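Local coordinates for homospermidine synthase (Legionella pneumophila subsp. pneumophila str. Philadelphia 1, PDB 2PH5), which binds NAD and probably catalyses the formation of the polyamine homospermidine, at residues A[19-23]-A[24-28]; A[321-325]-A[326-330]; A[387-391]-A[392-396]; A[422-425]-A[426-430]. All blocks are in the same frame, centred on the assembly; numbering follows the deposited sequence.

Contact 1 of 4, residues A[19-23]-A[24-28]. With NAD (nicotinamide-adenine-dinucleotide), chain C.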
loop_
_atom_site.group_PDB
_atom_site.type_symbol
_atom_site.label_atom_id
_atom_site.label_comp_id
_atom_site.label_asym_id
_atom_site.label_seq_id
_atom_site.Cartn_x
_atom_site.Cartn_y
_atom_site.Cartn_z
ATOM N N LEU A 19 27.971 -18.155 12.488
ATOM C CA LEU A 19 26.828 -18.590 13.271
ATOM C C LEU A 19 25.607 -17.903 12.701
ATOM O O LEU A 19 25.597 -16.690 12.491
ATOM C CB LEU A 19 26.981 -18.271 14.765
ATOM C CG LEU A 19 26.653 -16.858 15.222
ATOM C CD1 LEU A 19 26.482 -16.828 16.730
ATOM C CD2 LEU A 19 27.753 -15.927 14.767
ATOM N N GLY A 20 24.580 -18.702 12.454
ATOM C CA GLY A 20 23.364 -18.201 11.855
ATOM C C GLY A 20 23.442 -18.585 10.391
ATOM O O GLY A 20 24.533 -18.590 9.823
ATOM N N PHE A 21 22.314 -18.932 9.780
ATOM C CA PHE A 21 22.321 -19.297 8.369
ATOM C C PHE A 21 20.995 -18.921 7.721
ATOM O O PHE A 21 20.343 -19.744 7.075
ATOM C CB PHE A 21 22.584 -20.800 8.199
ATOM C CG PHE A 21 23.229 -21.164 6.880
ATOM C CD1 PHE A 21 24.417 -20.554 6.480
ATOM C CD2 PHE A 21 22.667 -22.142 6.054
ATOM C CE1 PHE A 21 25.041 -20.914 5.274
ATOM C CE2 PHE A 21 23.283 -22.510 4.848
ATOM C CZ PHE A 21 24.473 -21.897 4.456
ATOM N N GLY A 22 20.601 -17.661 7.900
ATOM C CA GLY A 22 19.355 -17.186 7.330
ATOM C C GLY A 22 19.528 -16.506 5.982
ATOM O O GLY A 22 20.284 -16.969 5.117
ATOM N N CYS A 23 18.817 -15.391 5.822
ATOM C CA CYS A 23 18.836 -14.587 4.604
ATOM C C CYS A 23 20.260 -14.163 4.237
ATOM O O CYS A 23 20.726 -14.407 3.120
ATOM C CB CYS A 23 17.958 -13.345 4.798
ATOM S SG CYS A 23 16.346 -13.677 5.596
ATOM N N VAL A 24 20.944 -13.528 5.184
ATOM C CA VAL A 24 22.315 -13.059 4.979
ATOM C C VAL A 24 23.340 -14.198 4.864
ATOM O O VAL A 24 24.073 -14.286 3.879
ATOM C CB VAL A 24 22.748 -12.110 6.131
ATOM C CG1 VAL A 24 24.188 -11.659 5.928
ATOM C CG2 VAL A 24 21.825 -10.904 6.179
ATOM N N GLY A 25 23.377 -15.063 5.872
ATOM C CA GLY A 25 24.316 -16.170 5.884
ATOM C C GLY A 25 24.358 -17.015 4.628
ATOM O O GLY A 25 25.440 -17.311 4.125
ATOM N N GLN A 26 23.195 -17.419 4.124
ATOM C CA GLN A 26 23.148 -18.230 2.915
ATOM C C GLN A 26 23.678 -17.445 1.729
ATOM O O GLN A 26 24.393 -17.987 0.892
ATOM C CB GLN A 26 21.716 -18.673 2.598
ATOM C CG GLN A 26 21.023 -19.439 3.711
ATOM C CD GLN A 26 19.645 -19.949 3.314
ATOM O OE1 GLN A 26 18.828 -20.277 4.171
ATOM N NE2 GLN A 26 19.388 -20.030 2.014
ATOM N N ALA A 27 23.333 -16.165 1.662
ATOM C CA ALA A 27 23.770 -15.334 0.546
ATOM C C ALA A 27 25.258 -14.999 0.585
ATOM O O ALA A 27 25.821 -14.558 -0.413
ATOM C CB ALA A 27 22.949 -14.055 0.502
ATOM N N LEU A 28 25.887 -15.205 1.737
ATOM C CA LEU A 28 27.302 -14.901 1.896
ATOM C C LEU A 28 28.187 -16.005 1.326
ATOM O O LEU A 28 29.221 -15.730 0.725
ATOM C CB LEU A 28 27.631 -14.723 3.375
ATOM C CG LEU A 28 28.638 -13.639 3.775
ATOM C CD1 LEU A 28 29.141 -13.934 5.174
ATOM C CD2 LEU A 28 29.793 -13.584 2.818
HETATM P PA NAD C . 17.355 -14.611 9.701
HETATM O O1A NAD C . 16.312 -14.561 10.784
HETATM O O2A NAD C . 16.917 -14.961 8.322
HETATM O O5B NAD C . 18.554 -15.624 10.110
HETATM C C5B NAD C . 19.138 -15.567 11.408
HETATM C C4B NAD C . 19.735 -16.950 11.730
HETATM O O4B NAD C . 20.258 -16.853 13.036
HETATM C C3B NAD C . 18.721 -18.098 11.732
HETATM O O3B NAD C . 19.152 -19.143 10.857
HETATM C C2B NAD C . 18.671 -18.546 13.166
HETATM O O2B NAD C . 18.416 -19.919 13.360
HETATM C C1B NAD C . 20.003 -18.055 13.733
HETATM N N9A NAD C . 20.006 -17.733 15.165
HETATM C C8A NAD C . 18.892 -17.246 15.871
HETATM N N7A NAD C . 18.844 -17.740 17.124
HETATM C C5A NAD C . 19.911 -18.563 17.248
HETATM C C6A NAD C . 20.365 -19.332 18.319
HETATM N N6A NAD C . 19.767 -19.372 19.510
HETATM N N1A NAD C . 21.512 -20.085 18.111
HETATM C C2A NAD C . 22.189 -20.088 16.908
HETATM N N3A NAD C . 21.766 -19.331 15.841
HETATM C C4A NAD C . 20.637 -18.590 16.046
HETATM O O3 NAD C . 17.974 -13.155 9.667
HETATM P PN NAD C . 19.177 -12.493 8.837
HETATM O O1N NAD C . 18.668 -11.219 8.277
HETATM O O2N NAD C . 19.725 -13.537 7.899
HETATM O O5D NAD C . 20.074 -12.268 10.123
HETATM C C5D NAD C . 21.341 -11.661 10.154
HETATM C C4D NAD C . 21.083 -10.235 10.595
HETATM O O4D NAD C . 21.663 -9.359 9.667
HETATM C C3D NAD C . 20.364 -9.399 11.633
HETATM O O3D NAD C . 21.140 -9.244 12.811
HETATM C C2D NAD C . 20.148 -8.095 10.885
HETATM O O2D NAD C . 19.958 -6.992 11.723
HETATM C C1D NAD C . 21.375 -8.010 9.986
HETATM N N1N NAD C . 21.194 -7.356 8.669
HETATM C C2N NAD C . 21.941 -6.248 8.336
HETATM C C3N NAD C . 21.745 -5.679 7.060
HETATM C C7N NAD C . 22.518 -4.489 6.607
HETATM O O7N NAD C . 22.268 -4.020 5.342
HETATM N N7N NAD C . 23.431 -3.902 7.353
HETATM C C4N NAD C . 20.800 -6.232 6.137
HETATM C C5N NAD C . 20.053 -7.365 6.522
HETATM C C6N NAD C . 20.239 -7.931 7.769
HETATM O O HOH W 1 21.620 -15.014 8.364
#
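Gln26 CG lies over one face of the Phe21 ring, a CH-pi contact 4.0 Å from CG to the ring centroid and 15° off the ring normal. Phe21 CG stands anti to its own N (chi1 -153°), and this brings the ring beside the first helical turn. Phe21 CE1 reaches Gly25 O at 3.8 Å. The backbone closes the same turn: Gln26 N donates to Gly22 O at 3.1 Å, with Gly22 as N-cap. Val55 and Ala56 of helix 55-59 also touch the Phe21 ring. The loop and helix 23-35 form the glycine-rich strand-turn-helix of a Rossmann fold, consistent with the GxGxxG pattern at Gly20, Gly22 and Gly25. Gly22 CA is 3.3 Å from O5B of NAD, and Gly20 CA is 3.6 Å from O4B of NAD. The cofactor thus lies directly against bare backbone. Val24 N donates to O2N of NAD at 3.0 Å and Cys23 N to O2A of NAD at 3.2 Å. A water accepts from Gly22 N and Gly25 N. Phe21 N makes a weak bond to O3B. The diphosphate is gripped here by backbone N-H groups at a helix start, where the helix dipole would probably favour its negative charge.

Contact 2 of 4, residues A[321-325]-A[326-330]; sequences YNPCP and DARLS
The guanidinium of Arg328 folds back over the turn that precedes its own helix and is sandwiched there. Pro325 N lies 3.3 Å above one face. Asn322 OD1 lies 3.9 Å above the opposite face, and the amide and guanidinium planes are 29° apart. Pro323 O comes in at the edge, close to the guanidinium plane. Pro323 O accepts from Arg328 NE at 2.7 Å, with an N-H...O angle of 152°. CG of Arg328 is anti to its carbonyl carbon (chi1 -63°), and the chain runs extended from CG to NE, which carries the group back to Pro323. On another side of the turn Pro323 CB packs on Ala327 CB at 3.4 Å. Cys324 is the N-cap of helix 325-336. Cys324 SG accepts weakly from Ala327 N at 3.5 Å, and Cys324 O accepts from Arg328 N at 3.0 Å. The contact joins the end of strand 311-322 to this helix. Leu329 of the second subunit packs on Pro325 and Arg328, placing the turn at the dimer interface. The bonds found for the guanidinium go to carbonyl oxygens: NE and, weakly, NH1 share Pro323 O, and NH1 bonds weakly to Asp209 O. With Pro325 and Asn322 over the faces, these probably limit the turning of the group.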
loop_
_atom_site.group_PDB
_atom_site.type_symbol
_atom_site.label_atom_id
_atom_site.label_comp_id
_atom_site.label_asym_id
_atom_site.label_seq_id
_atom_site.Cartn_x
_atom_site.Cartn_y
_atom_site.Cartn_z
ATOM N N TYR A 321 12.744 4.842 3.227
ATOM C CA TYR A 321 12.630 3.527 2.598
ATOM C C TYR A 321 11.337 3.231 1.861
ATOM O O TYR A 321 10.246 3.548 2.326
ATOM C CB TYR A 321 12.820 2.445 3.667
ATOM C CG TYR A 321 12.876 1.013 3.158
ATOM C CD1 TYR A 321 12.271 -0.019 3.872
ATOM C CD2 TYR A 321 13.603 0.676 2.010
ATOM C CE1 TYR A 321 12.392 -1.343 3.470
ATOM C CE2 TYR A 321 13.731 -0.658 1.599
ATOM C CZ TYR A 321 13.123 -1.661 2.337
ATOM O OH TYR A 321 13.256 -2.976 1.951
ATOM N N ASN A 322 11.478 2.590 0.710
ATOM C CA ASN A 322 10.334 2.186 -0.087
ATOM C C ASN A 322 10.670 0.756 -0.483
ATOM O O ASN A 322 11.449 0.524 -1.414
ATOM C CB ASN A 322 10.192 3.061 -1.325
ATOM C CG ASN A 322 8.885 2.824 -2.054
ATOM O OD1 ASN A 322 8.692 3.299 -3.170
ATOM N ND2 ASN A 322 7.977 2.094 -1.425
ATOM N N PRO A 323 10.100 -0.224 0.240
ATOM C CA PRO A 323 10.323 -1.654 -0.000
ATOM C C PRO A 323 9.713 -2.147 -1.307
ATOM O O PRO A 323 9.079 -1.386 -2.039
ATOM C CB PRO A 323 9.685 -2.303 1.220
ATOM C CG PRO A 323 8.503 -1.427 1.448
ATOM C CD PRO A 323 9.075 -0.028 1.284
ATOM N N CYS A 324 9.922 -3.423 -1.603
ATOM C CA CYS A 324 9.385 -4.007 -2.820
ATOM C C CYS A 324 7.863 -4.017 -2.703
ATOM O O CYS A 324 7.321 -4.194 -1.614
ATOM C CB CYS A 324 9.910 -5.425 -2.994
ATOM S SG CYS A 324 9.343 -6.534 -1.716
ATOM N N PRO A 325 7.150 -3.824 -3.825
ATOM C CA PRO A 325 5.683 -3.815 -3.786
ATOM C C PRO A 325 5.031 -4.869 -2.883
ATOM O O PRO A 325 3.993 -4.603 -2.270
ATOM C CB PRO A 325 5.285 -3.953 -5.263
ATOM C CG PRO A 325 6.532 -4.433 -5.951
ATOM C CD PRO A 325 7.637 -3.747 -5.209
ATOM N N ASP A 326 5.632 -6.053 -2.797
ATOM C CA ASP A 326 5.088 -7.108 -1.948
ATOM C C ASP A 326 5.210 -6.727 -0.475
ATOM O O ASP A 326 4.323 -7.035 0.329
ATOM C CB ASP A 326 5.809 -8.436 -2.199
ATOM C CG ASP A 326 5.297 -9.163 -3.434
ATOM O OD1 ASP A 326 5.944 -10.146 -3.850
ATOM O OD2 ASP A 326 4.250 -8.763 -3.986
ATOM N N ALA A 327 6.309 -6.066 -0.119
ATOM C CA ALA A 327 6.508 -5.638 1.261
ATOM C C ALA A 327 5.581 -4.450 1.546
ATOM O O ALA A 327 5.251 -4.179 2.697
ATOM C CB ALA A 327 7.964 -5.243 1.499
ATOM N N ARG A 328 5.163 -3.748 0.494
ATOM C CA ARG A 328 4.258 -2.612 0.651
ATOM C C ARG A 328 2.896 -3.160 1.000
ATOM O O ARG A 328 2.231 -2.674 1.919
ATOM C CB ARG A 328 4.163 -1.804 -0.637
ATOM C CG ARG A 328 5.471 -1.185 -1.050
ATOM C CD ARG A 328 5.402 -0.619 -2.469
ATOM N NE ARG A 328 6.738 -0.563 -3.044
ATOM C CZ ARG A 328 7.004 -0.331 -4.321
ATOM N NH1 ARG A 328 8.269 -0.311 -4.731
ATOM N NH2 ARG A 328 6.010 -0.114 -5.177
ATOM N N LEU A 329 2.492 -4.187 0.266
ATOM C CA LEU A 329 1.218 -4.838 0.506
ATOM C C LEU A 329 1.272 -5.466 1.897
ATOM O O LEU A 329 0.280 -5.469 2.620
ATOM C CB LEU A 329 0.966 -5.929 -0.544
ATOM C CG LEU A 329 0.801 -5.500 -2.003
ATOM C CD1 LEU A 329 0.721 -6.727 -2.911
ATOM C CD2 LEU A 329 -0.451 -4.664 -2.156
ATOM N N SER A 330 2.437 -5.993 2.269
ATOM C CA SER A 330 2.596 -6.625 3.575
ATOM C C SER A 330 2.387 -5.646 4.720
ATOM O O SER A 330 1.629 -5.918 5.653
ATOM C CB SER A 330 3.976 -7.275 3.688
ATOM O OG SER A 330 4.074 -8.400 2.834
#

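Contact 3 of 4, residues A[387-391]-A[392-396]; sequences PYNNA and TSLQV. With NAD (nicotinamide-adenine-dinucleotide), chain C.
A capping box starts helix 391-408, with Asn390 as N-cap and Ser393 as its partner. Asn390 OD1 accepts from Ser393 N at 2.6 Å, with an N-H...O angle of 170°. In return Asn390 N donates to Ser393 OG at 2.8 Å. Asn390 CG and Ser393 OG each stand between their own N and carbonyl carbon, with chi1 near +60°. From there OD1 reaches forward to Ser393 N and OG back to Asn390 N. The hydroxyl of Ser393 also serves Asn389. Ser393 OG donates to Asn389 OD1 at 2.8 Å, tilted 31° from the carbonyl plane of that amide. Leu394 N continues the helix with a bond to Asn390 O at 3.0 Å. The other ends of the two amides are tied down as well. Asn390 ND2 bonds to Thr225 O. Asn389 ND2 bonds to Pro387 O and to Ala27 O of helix 23-35, and the latter bond joins this buried helix start to the nucleotide-binding region. Further along, Thr392 OG1 bonds to Asp357, Gln211 and Thr225, and Gln395 NE2 bonds to Ser375 OG. One turn on, Val396 belongs to the NAD pocket. Val396 CG1 lies 3.5 Å from NAD C4N, in the nicotinamide ring.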
loop_
_atom_site.group_PDB
_atom_site.type_symbol
_atom_site.label_atom_id
_atom_site.label_comp_id
_atom_site.label_asym_id
_atom_site.label_seq_id
_atom_site.Cartn_x
_atom_site.Cartn_y
_atom_site.Cartn_z
ATOM N N PRO A 387 24.772 -16.926 -6.982
ATOM C CA PRO A 387 23.548 -17.672 -6.692
ATOM C C PRO A 387 23.066 -17.356 -5.273
ATOM O O PRO A 387 23.745 -16.647 -4.518
ATOM C CB PRO A 387 24.001 -19.119 -6.828
ATOM C CG PRO A 387 25.388 -19.068 -6.276
ATOM C CD PRO A 387 25.948 -17.817 -6.926
ATOM N N TYR A 388 21.899 -17.889 -4.923
ATOM C CA TYR A 388 21.321 -17.695 -3.593
ATOM C C TYR A 388 21.332 -16.216 -3.220
ATOM O O TYR A 388 21.579 -15.853 -2.071
ATOM C CB TYR A 388 22.131 -18.495 -2.572
ATOM C CG TYR A 388 22.385 -19.912 -3.012
ATOM C CD1 TYR A 388 21.339 -20.827 -3.098
ATOM C CD2 TYR A 388 23.665 -20.332 -3.384
ATOM C CE1 TYR A 388 21.555 -22.127 -3.546
ATOM C CE2 TYR A 388 23.894 -21.636 -3.837
ATOM C CZ TYR A 388 22.830 -22.526 -3.914
ATOM O OH TYR A 388 23.011 -23.816 -4.359
ATOM N N ASN A 389 21.055 -15.370 -4.204
ATOM C CA ASN A 389 21.065 -13.932 -3.998
ATOM C C ASN A 389 20.062 -13.176 -4.856
ATOM O O ASN A 389 19.787 -13.545 -6.007
ATOM C CB ASN A 389 22.458 -13.375 -4.310
ATOM C CG ASN A 389 23.361 -13.334 -3.097
ATOM O OD1 ASN A 389 23.222 -12.464 -2.228
ATOM N ND2 ASN A 389 24.295 -14.271 -3.029
ATOM N N ASN A 390 19.502 -12.123 -4.273
ATOM C CA ASN A 390 18.606 -11.251 -5.002
ATOM C C ASN A 390 19.324 -9.909 -4.932
ATOM O O ASN A 390 20.392 -9.812 -4.330
ATOM C CB ASN A 390 17.197 -11.171 -4.378
ATOM C CG ASN A 390 17.204 -10.812 -2.902
ATOM O OD1 ASN A 390 17.897 -9.886 -2.464
ATOM N ND2 ASN A 390 16.403 -11.534 -2.125
ATOM N N ALA A 391 18.757 -8.888 -5.561
ATOM C CA ALA A 391 19.364 -7.570 -5.571
ATOM C C ALA A 391 19.694 -7.090 -4.157
ATOM O O ALA A 391 20.803 -6.626 -3.895
ATOM C CB ALA A 391 18.435 -6.586 -6.258
ATOM N N THR A 392 18.728 -7.223 -3.253
ATOM C CA THR A 392 18.878 -6.793 -1.864
ATOM C C THR A 392 19.955 -7.547 -1.101
ATOM O O THR A 392 20.872 -6.934 -0.557
ATOM C CB THR A 392 17.540 -6.943 -1.094
ATOM O OG1 THR A 392 16.503 -6.264 -1.812
ATOM C CG2 THR A 392 17.649 -6.356 0.307
ATOM N N SER A 393 19.850 -8.871 -1.052
ATOM C CA SER A 393 20.836 -9.650 -0.317
ATOM C C SER A 393 22.255 -9.412 -0.830
ATOM O O SER A 393 23.183 -9.227 -0.038
ATOM C CB SER A 393 20.507 -11.146 -0.383
ATOM O OG SER A 393 20.613 -11.637 -1.706
ATOM N N LEU A 394 22.422 -9.402 -2.152
ATOM C CA LEU A 394 23.744 -9.207 -2.741
ATOM C C LEU A 394 24.424 -7.910 -2.317
ATOM O O LEU A 394 25.645 -7.862 -2.177
ATOM C CB LEU A 394 23.689 -9.264 -4.274
ATOM C CG LEU A 394 25.076 -9.271 -4.940
ATOM C CD1 LEU A 394 25.915 -10.388 -4.312
ATOM C CD2 LEU A 394 24.952 -9.489 -6.453
ATOM N N GLN A 395 23.645 -6.859 -2.107
ATOM C CA GLN A 395 24.246 -5.599 -1.708
ATOM C C GLN A 395 24.719 -5.691 -0.259
ATOM O O GLN A 395 25.682 -5.029 0.136
ATOM C CB GLN A 395 23.250 -4.449 -1.863
ATOM C CG GLN A 395 22.839 -4.178 -3.285
ATOM C CD GLN A 395 21.701 -3.171 -3.374
ATOM O OE1 GLN A 395 20.669 -3.330 -2.729
ATOM N NE2 GLN A 395 21.887 -2.130 -4.179
ATOM N N VAL A 396 24.059 -6.537 0.525
ATOM C CA VAL A 396 24.422 -6.694 1.927
ATOM C C VAL A 396 25.671 -7.539 2.110
ATOM O O VAL A 396 26.555 -7.185 2.892
ATOM C CB VAL A 396 23.285 -7.335 2.733
ATOM C CG1 VAL A 396 23.583 -7.232 4.215
ATOM C CG2 VAL A 396 21.966 -6.668 2.387
HETATM P PA NAD C . 17.355 -14.611 9.701
HETATM O O1A NAD C . 16.312 -14.561 10.784
HETATM O O2A NAD C . 16.917 -14.961 8.322
HETATM O O5B NAD C . 18.554 -15.624 10.110
HETATM C C5B NAD C . 19.138 -15.567 11.408
HETATM C C4B NAD C . 19.735 -16.950 11.730
HETATM O O4B NAD C . 20.258 -16.853 13.036
HETATM C C3B NAD C . 18.721 -18.098 11.732
HETATM O O3B NAD C . 19.152 -19.143 10.857
HETATM C C2B NAD C . 18.671 -18.546 13.166
HETATM O O2B NAD C . 18.416 -19.919 13.360
HETATM C C1B NAD C . 20.003 -18.055 13.733
HETATM N N9A NAD C . 20.006 -17.733 15.165
HETATM C C8A NAD C . 18.892 -17.246 15.871
HETATM N N7A NAD C . 18.844 -17.740 17.124
HETATM C C5A NAD C . 19.911 -18.563 17.248
HETATM C C6A NAD C . 20.365 -19.332 18.319
HETATM N N6A NAD C . 19.767 -19.372 19.510
HETATM N N1A NAD C . 21.512 -20.085 18.111
HETATM C C2A NAD C . 22.189 -20.088 16.908
HETATM N N3A NAD C . 21.766 -19.331 15.841
HETATM C C4A NAD C . 20.637 -18.590 16.046
HETATM O O3 NAD C . 17.974 -13.155 9.667
HETATM P PN NAD C . 19.177 -12.493 8.837
HETATM O O1N NAD C . 18.668 -11.219 8.277
HETATM O O2N NAD C . 19.725 -13.537 7.899
HETATM O O5D NAD C . 20.074 -12.268 10.123
HETATM C C5D NAD C . 21.341 -11.661 10.154
HETATM C C4D NAD C . 21.083 -10.235 10.595
HETATM O O4D NAD C . 21.663 -9.359 9.667
HETATM C C3D NAD C . 20.364 -9.399 11.633
HETATM O O3D NAD C . 21.140 -9.244 12.811
HETATM C C2D NAD C . 20.148 -8.095 10.885
HETATM O O2D NAD C . 19.958 -6.992 11.723
HETATM C C1D NAD C . 21.375 -8.010 9.986
HETATM N N1N NAD C . 21.194 -7.356 8.669
HETATM C C2N NAD C . 21.941 -6.248 8.336
HETATM C C3N NAD C . 21.745 -5.679 7.060
HETATM C C7N NAD C . 22.518 -4.489 6.607
HETATM O O7N NAD C . 22.268 -4.020 5.342
HETATM N N7N NAD C . 23.431 -3.902 7.353
HETATM C C4N NAD C . 20.800 -6.232 6.137
HETATM C C5N NAD C . 20.053 -7.365 6.522
HETATM C C6N NAD C . 20.239 -7.931 7.769
#

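Contact 4 of 4, residues A[422-425]-A[426-430]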
loop_
_atom_site.group_PDB
_atom_site.type_symbol
_atom_site.label_atom_id
_atom_site.label_comp_id
_atom_site.label_asym_id
_atom_site.label_seq_id
_atom_site.Cartn_x
_atom_site.Cartn_y
_atom_site.Cartn_z
ATOM N N ASP A 422 38.241 3.069 5.868
ATOM C CA ASP A 422 38.491 3.805 4.624
ATOM C C ASP A 422 37.465 3.413 3.560
ATOM O O ASP A 422 37.458 2.282 3.072
ATOM C CB ASP A 422 39.917 3.507 4.136
ATOM C CG ASP A 422 40.250 4.214 2.844
ATOM O OD1 ASP A 422 39.923 5.418 2.718
ATOM O OD2 ASP A 422 40.849 3.574 1.961
ATOM N N HIS A 423 36.606 4.359 3.193
ATOM C CA HIS A 423 35.550 4.089 2.223
ATOM C C HIS A 423 36.021 3.536 0.865
ATOM O O HIS A 423 35.416 2.606 0.327
ATOM C CB HIS A 423 34.702 5.352 2.019
ATOM C CG HIS A 423 35.460 6.484 1.408
ATOM N ND1 HIS A 423 36.512 7.102 2.049
ATOM C CD2 HIS A 423 35.372 7.055 0.185
ATOM C CE1 HIS A 423 37.044 8.001 1.241
ATOM N NE2 HIS A 423 36.372 7.992 0.103
ATOM N N GLN A 424 37.107 4.091 0.331
ATOM C CA GLN A 424 37.642 3.660 -0.958
ATOM C C GLN A 424 38.055 2.185 -0.951
ATOM O O GLN A 424 37.852 1.465 -1.930
ATOM C CB GLN A 424 38.828 4.551 -1.351
ATOM C CG GLN A 424 39.434 4.236 -2.710
ATOM C CD GLN A 424 40.683 5.060 -3.017
ATOM O OE1 GLN A 424 41.511 4.663 -3.848
ATOM N NE2 GLN A 424 40.821 6.213 -2.355
ATOM N N TYR A 425 38.628 1.735 0.157
ATOM C CA TYR A 425 39.044 0.346 0.286
ATOM C C TYR A 425 37.828 -0.560 0.153
ATOM O O TYR A 425 37.826 -1.519 -0.627
ATOM C CB TYR A 425 39.680 0.131 1.651
ATOM C CG TYR A 425 40.163 -1.272 1.933
ATOM C CD1 TYR A 425 41.530 -1.554 1.968
ATOM C CD2 TYR A 425 39.263 -2.297 2.248
ATOM C CE1 TYR A 425 41.996 -2.815 2.321
ATOM C CE2 TYR A 425 39.716 -3.565 2.602
ATOM C CZ TYR A 425 41.086 -3.815 2.641
ATOM O OH TYR A 425 41.550 -5.049 3.032
ATOM N N ILE A 426 36.792 -0.252 0.925
ATOM C CA ILE A 426 35.572 -1.043 0.908
ATOM C C ILE A 426 34.868 -0.948 -0.439
ATOM O O ILE A 426 34.600 -1.970 -1.062
ATOM C CB ILE A 426 34.605 -0.622 2.084
ATOM C CG1 ILE A 426 34.789 -1.563 3.274
ATOM C CG2 ILE A 426 33.138 -0.759 1.674
ATOM C CD1 ILE A 426 36.171 -1.657 3.796
ATOM N N ILE A 427 34.601 0.272 -0.901
ATOM C CA ILE A 427 33.913 0.464 -2.177
ATOM C C ILE A 427 34.569 -0.212 -3.379
ATOM O O ILE A 427 33.870 -0.699 -4.268
ATOM C CB ILE A 427 33.755 1.954 -2.512
ATOM C CG1 ILE A 427 32.921 2.646 -1.437
ATOM C CG2 ILE A 427 33.088 2.106 -3.870
ATOM C CD1 ILE A 427 31.553 2.041 -1.245
ATOM N N ASP A 428 35.901 -0.228 -3.413
ATOM C CA ASP A 428 36.634 -0.839 -4.519
ATOM C C ASP A 428 36.508 -2.357 -4.543
ATOM O O ASP A 428 36.687 -2.987 -5.588
ATOM C CB ASP A 428 38.119 -0.461 -4.468
ATOM C CG ASP A 428 38.381 0.971 -4.922
ATOM O OD1 ASP A 428 37.699 1.441 -5.861
ATOM O OD2 ASP A 428 39.283 1.620 -4.356
ATOM N N ILE A 429 36.207 -2.950 -3.394
ATOM C CA ILE A 429 36.065 -4.396 -3.327
ATOM C C ILE A 429 34.635 -4.815 -3.612
ATOM O O ILE A 429 34.389 -5.826 -4.276
ATOM C CB ILE A 429 36.473 -4.938 -1.940
ATOM C CG1 ILE A 429 37.934 -4.567 -1.653
ATOM C CG2 ILE A 429 36.255 -6.447 -1.882
ATOM C CD1 ILE A 429 38.468 -5.074 -0.323
ATOM N N ALA A 430 33.694 -4.016 -3.125
ATOM C CA ALA A 430 32.266 -4.291 -3.274
ATOM C C ALA A 430 31.678 -3.880 -4.618
ATOM O O ALA A 430 30.730 -4.495 -5.096
ATOM C CB ALA A 430 31.511 -3.596 -2.157
#
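Tyr425 runs from its helix along the side chains of Ile426 and Ile429. CB lies beside the next peptide, a closeness set by the chain itself. CG is anti to the backbone N (chi1 180°), which carries the ring out alongside Ile429. Tyr425 CD2 then meets Ile426 CD1 at 3.5 Å, while Ile426 N sits at the ring edge, near its plane. Tyr425 CE2 comes next, 3.5 Å from Ile429 CD1. The Tyr425 and Ile429 side chains lie side by side and point the same way. Tyr425 CZ is 4.2 Å from Ile429 CD1, the same methyl. At the tip, OH makes a weak bond to Ile405 O of helix 391-408, and Trp406 of that helix meets the ring edge-to-face. All this lies in the short helix 423-430, with Asp422 as N-cap. Asp422 OD2 accepts weakly from Tyr425 N, and its OD1 forms a salt bridge with Arg184. The backbone bonds follow the i to i+4 pattern: Ile427 N to His423 O at 2.8 Å and Asp428 N to Gln424 O at 3.0 Å. Towards solvent, Asp428 OD2 lies 3.1 Å from Gln424 CG, with the amide and carboxylate planes nearly perpendicular. On the buried side, Ile427 touches Leu162 of helix 158-176 and Ile426 touches His165.

Overall arrangement
All four contacts lie at helix starts, but their capping differs. Contact 1 has a glycine N-cap and turns its backbone N-H groups to the cofactor. Contact 2 has a weak cysteine cap, contact 3 a full asparagine-serine box, and contact 4 a weak aspartate cap. Contacts 2 and 3 are mostly buried; contacts 1 and 4 are partly so, and contact 4 alone has exposed residues among those that touch. Contacts 1 and 3 meet directly through Ala27 and Asn389, and both reach NAD. Contact 2 faces the second subunit. Contacts 2 and 4 sit on opposite sides of the chain's centre, about 30 Å apart between centres. Contact 4 packs on helix 391-408, which contact 3 begins.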